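Local structure of hypothetical membrane protein (Corynebacterium glutamicum, 6JS9) at residues D106-E111 with Y123-D128. The protein binds heme through its N-terminal HtaA domain, the part described here, and probably passes it on within the heme uptake machinery of Corynebacteria. Numbering follows the deposited sequence.
With HEM (protoporphyrin IX containing Fe), chain C.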
loop_
_atom_site.group_PDB
_atom_site.type_symbol
_atom_site.label_atom_id
_atom_site.label_comp_id
_atom_site.label_asym_id
_atom_site.label_seq_id
_atom_site.Cartn_x
_atom_site.Cartn_y
_atom_site.Cartn_z
ATOM N N ASP A 106 -3.984 3.102 6.075
ATOM C CA ASP A 106 -5.286 3.040 6.712
ATOM C C ASP A 106 -6.181 2.194 5.817
ATOM O O ASP A 106 -6.145 2.321 4.589
ATOM C CB ASP A 106 -5.898 4.434 6.900
ATOM C CG ASP A 106 -5.217 5.257 7.997
ATOM O OD1 ASP A 106 -4.285 4.765 8.674
ATOM O OD2 ASP A 106 -5.633 6.421 8.190
ATOM N N LEU A 107 -6.967 1.320 6.429
ATOM C CA LEU A 107 -7.842 0.424 5.696
ATOM C C LEU A 107 -9.272 0.625 6.160
ATOM O O LEU A 107 -9.537 0.747 7.361
ATOM C CB LEU A 107 -7.448 -1.053 5.898
ATOM C CG LEU A 107 -6.259 -1.590 5.105
ATOM C CD1 LEU A 107 -6.107 -3.058 5.387
ATOM C CD2 LEU A 107 -6.446 -1.361 3.620
ATOM N N VAL A 108 -10.190 0.656 5.203
ATOM C CA VAL A 108 -11.616 0.550 5.467
ATOM C C VAL A 108 -12.107 -0.611 4.612
ATOM O O VAL A 108 -12.115 -0.516 3.377
ATOM C CB VAL A 108 -12.365 1.845 5.134
ATOM C CG1 VAL A 108 -13.855 1.655 5.324
ATOM C CG2 VAL A 108 -11.830 2.995 6.004
ATOM N N ALA A 109 -12.484 -1.713 5.255
ATOM C CA ALA A 109 -12.638 -2.963 4.531
ATOM C C ALA A 109 -13.736 -3.808 5.150
ATOM O O ALA A 109 -13.798 -3.955 6.376
ATOM C CB ALA A 109 -11.325 -3.757 4.521
ATOM N N ARG A 110 -14.589 -4.377 4.298
ATOM C CA ARG A 110 -15.532 -5.375 4.781
ATOM C C ARG A 110 -14.773 -6.580 5.319
ATOM O O ARG A 110 -13.802 -7.041 4.711
ATOM C CB ARG A 110 -16.492 -5.802 3.674
ATOM C CG ARG A 110 -17.517 -4.741 3.322
ATOM C CD ARG A 110 -18.596 -5.293 2.432
ATOM N NE ARG A 110 -19.386 -4.220 1.840
ATOM C CZ ARG A 110 -20.450 -3.677 2.422
ATOM N NH1 ARG A 110 -21.120 -2.702 1.815
ATOM N NH2 ARG A 110 -20.846 -4.111 3.612
ATOM N N GLU A 111 -15.199 -7.058 6.486
ATOM C CA GLU A 111 -14.707 -8.322 7.015
ATOM C C GLU A 111 -15.036 -9.465 6.060
ATOM O O GLU A 111 -16.122 -9.510 5.472
ATOM C CB GLU A 111 -15.342 -8.584 8.384
ATOM C CG GLU A 111 -14.805 -9.799 9.108
ATOM C CD GLU A 111 -15.543 -10.077 10.411
ATOM O OE1 GLU A 111 -16.655 -9.530 10.600
ATOM O OE2 GLU A 111 -15.007 -10.844 11.242
ATOM N N TYR A 123 -18.135 -2.927 7.497
ATOM C CA TYR A 123 -16.859 -2.244 7.327
ATOM C C TYR A 123 -16.070 -2.261 8.635
ATOM O O TYR A 123 -16.616 -1.989 9.710
ATOM C CB TYR A 123 -17.084 -0.809 6.853
ATOM C CG TYR A 123 -17.618 -0.717 5.444
ATOM C CD1 TYR A 123 -16.782 -0.922 4.354
ATOM C CD2 TYR A 123 -18.947 -0.419 5.199
ATOM C CE1 TYR A 123 -17.254 -0.841 3.067
ATOM C CE2 TYR A 123 -19.430 -0.338 3.907
ATOM C CZ TYR A 123 -18.581 -0.554 2.845
ATOM O OH TYR A 123 -19.049 -0.479 1.553
ATOM N N ILE A 124 -14.791 -2.619 8.548
ATOM C CA ILE A 124 -13.858 -2.534 9.667
ATOM C C ILE A 124 -12.868 -1.417 9.370
ATOM O O ILE A 124 -12.245 -1.400 8.299
ATOM C CB ILE A 124 -13.111 -3.860 9.884
ATOM C CG1 ILE A 124 -14.084 -5.011 10.110
ATOM C CG2 ILE A 124 -12.132 -3.742 11.045
ATOM C CD1 ILE A 124 -13.376 -6.338 10.272
ATOM N N ILE A 125 -12.722 -0.489 10.311
ATOM C CA ILE A 125 -11.735 0.577 10.199
ATOM C C ILE A 125 -10.446 0.102 10.860
ATOM O O ILE A 125 -10.418 -0.178 12.063
ATOM C CB ILE A 125 -12.228 1.879 10.847
ATOM C CG1 ILE A 125 -13.678 2.175 10.479
ATOM C CG2 ILE A 125 -11.316 3.037 10.432
ATOM C CD1 ILE A 125 -13.906 2.374 9.016
ATOM N N SER A 126 -9.374 0.025 10.083
ATOM C CA SER A 126 -8.066 -0.376 10.593
ATOM C C SER A 126 -7.090 0.748 10.257
ATOM O O SER A 126 -6.601 0.841 9.127
ATOM C CB SER A 126 -7.630 -1.712 9.990
ATOM O OG SER A 126 -8.583 -2.722 10.249
ATOM N N ASP A 127 -6.822 1.610 11.229
ATOM C CA ASP A 127 -5.889 2.706 11.035
ATOM C C ASP A 127 -4.473 2.245 11.338
ATOM O O ASP A 127 -4.254 1.404 12.216
ATOM C CB ASP A 127 -6.236 3.890 11.940
ATOM C CG ASP A 127 -7.470 4.649 11.478
ATOM O OD1 ASP A 127 -7.851 4.537 10.291
ATOM O OD2 ASP A 127 -8.047 5.379 12.312
ATOM N N ASP A 128 -3.511 2.808 10.597
ATOM C CA ASP A 128 -2.079 2.665 10.890
ATOM C C ASP A 128 -1.647 1.198 10.925
ATOM O O ASP A 128 -0.922 0.758 11.821
ATOM C CB ASP A 128 -1.722 3.362 12.206
ATOM C CG ASP A 128 -2.168 4.805 12.237
ATOM O OD1 ASP A 128 -1.748 5.584 11.344
ATOM O OD2 ASP A 128 -2.957 5.142 13.152
HETATM C CHA HEM C . -8.902 -15.460 -3.614
HETATM C CHB HEM C . -9.719 -11.795 -0.531
HETATM C CHC HEM C . -14.508 -12.664 -0.585
HETATM C CHD HEM C . -13.638 -16.600 -3.297
HETATM C C1A HEM C . -8.697 -14.367 -2.791
HETATM C C2A HEM C . -7.437 -13.698 -2.545
HETATM C C3A HEM C . -7.645 -12.682 -1.701
HETATM C C4A HEM C . -9.065 -12.670 -1.378
HETATM C CMA HEM C . -6.548 -11.715 -1.175
HETATM C CAA HEM C . -6.102 -14.106 -3.183
HETATM C CBA HEM C . -6.093 -13.673 -4.648
HETATM C CGA HEM C . -4.736 -13.966 -5.223
HETATM O O1A HEM C . -3.822 -13.106 -5.076
HETATM O O2A HEM C . -4.583 -15.069 -5.815
HETATM C C1B HEM C . -11.072 -11.722 -0.273
HETATM C C2B HEM C . -11.695 -10.769 0.635
HETATM C C3B HEM C . -13.027 -11.000 0.629
HETATM C C4B HEM C . -13.280 -12.105 -0.294
HETATM C CMB HEM C . -10.880 -9.704 1.426
HETATM C CAB HEM C . -14.189 -10.293 1.386
HETATM C CBB HEM C . -14.042 -9.266 2.234
HETATM C C1C HEM C . -14.709 -13.825 -1.314
HETATM C C2C HEM C . -15.982 -14.456 -1.593
HETATM C C3C HEM C . -15.744 -15.547 -2.345
HETATM C C4C HEM C . -14.310 -15.629 -2.575
HETATM C CMC HEM C . -17.318 -13.897 -1.064
HETATM C CAC HEM C . -16.751 -16.582 -2.916
HETATM C CBC HEM C . -18.063 -16.545 -2.691
HETATM C C1D HEM C . -12.295 -16.635 -3.642
HETATM C C2D HEM C . -11.642 -17.610 -4.510
HETATM C C3D HEM C . -10.334 -17.294 -4.593
HETATM C C4D HEM C . -10.109 -16.113 -3.786
HETATM C CMD HEM C . -12.332 -18.799 -5.223
HETATM C CAD HEM C . -9.229 -18.008 -5.411
HETATM C CBD HEM C . -9.262 -17.344 -6.793
HETATM C CGD HEM C . -8.217 -17.903 -7.731
HETATM O O1D HEM C . -8.389 -17.710 -8.958
HETATM O O2D HEM C . -7.225 -18.540 -7.279
HETATM N NA HEM C . -9.662 -13.705 -2.066
HETATM N NB HEM C . -12.073 -12.519 -0.812
HETATM N NC HEM C . -13.724 -14.557 -1.943
HETATM N ND HEM C . -11.316 -15.742 -3.232
HETATM FE FE HEM C . -11.730 -13.946 -2.265
HETATM O O HOH W 1 -9.162 3.779 8.204
#
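Strands 106-110 and 123-127 pair antiparallel, with their axes 160° apart. Leu107–Ser126 and Ala109–Ile124 are hydrogen-bonded pairs; Val108–Ile125 and Arg110–Tyr123 are non-hydrogen-bonded ones. Ser126 N reaches Leu107 O at 2.8 Å, almost straight and in the carbonyl plane. Ile124 N meets Ala109 O at 2.7 Å, from above the plane of the Ala109 carbonyl. Where the second strand turns its corner, the carboxylate of Asp106 takes over from the backbone: Asp128 N donates to Asp106 OD1 at 2.9 Å. Asp127 OD1 lies 3.6 Å from Asp106 OD2, a crowding of acids that may raise the pKa of one of the two. A water donates to both Asp127 OD1 and Leu107 O.

Val108, Ile125, Arg110 and Tyr123 share one face. Ile125 CD1 sits against both methyls of Val108, 3.7 Å from Val108 CG2. The Arg110 chain, extended from CG to NE, crosses the Tyr123 ring obliquely: its CG lies over the ring face in a CH-pi contact, and its CZ makes an off-centre cation-pi contact, 4.2 Å from the ring centroid. Guanidinium and ring are tilted 39° apart. Arg110 NH2 is held by Gly121 O and Tyr123 OH by Asp86. From the other face Ile124 CD1 reaches past the strand end to Glu111 CB, at 3.5 Å.

Strand 82-97 flanks strand 106-110 on its other edge. The pair is a two-stranded antiparallel portion of the HtaA domain's large sheet, and its Arg110–Glu111 end is part of the heme pocket, with backbone Arg110 O 3.3 Å from HEM CBB.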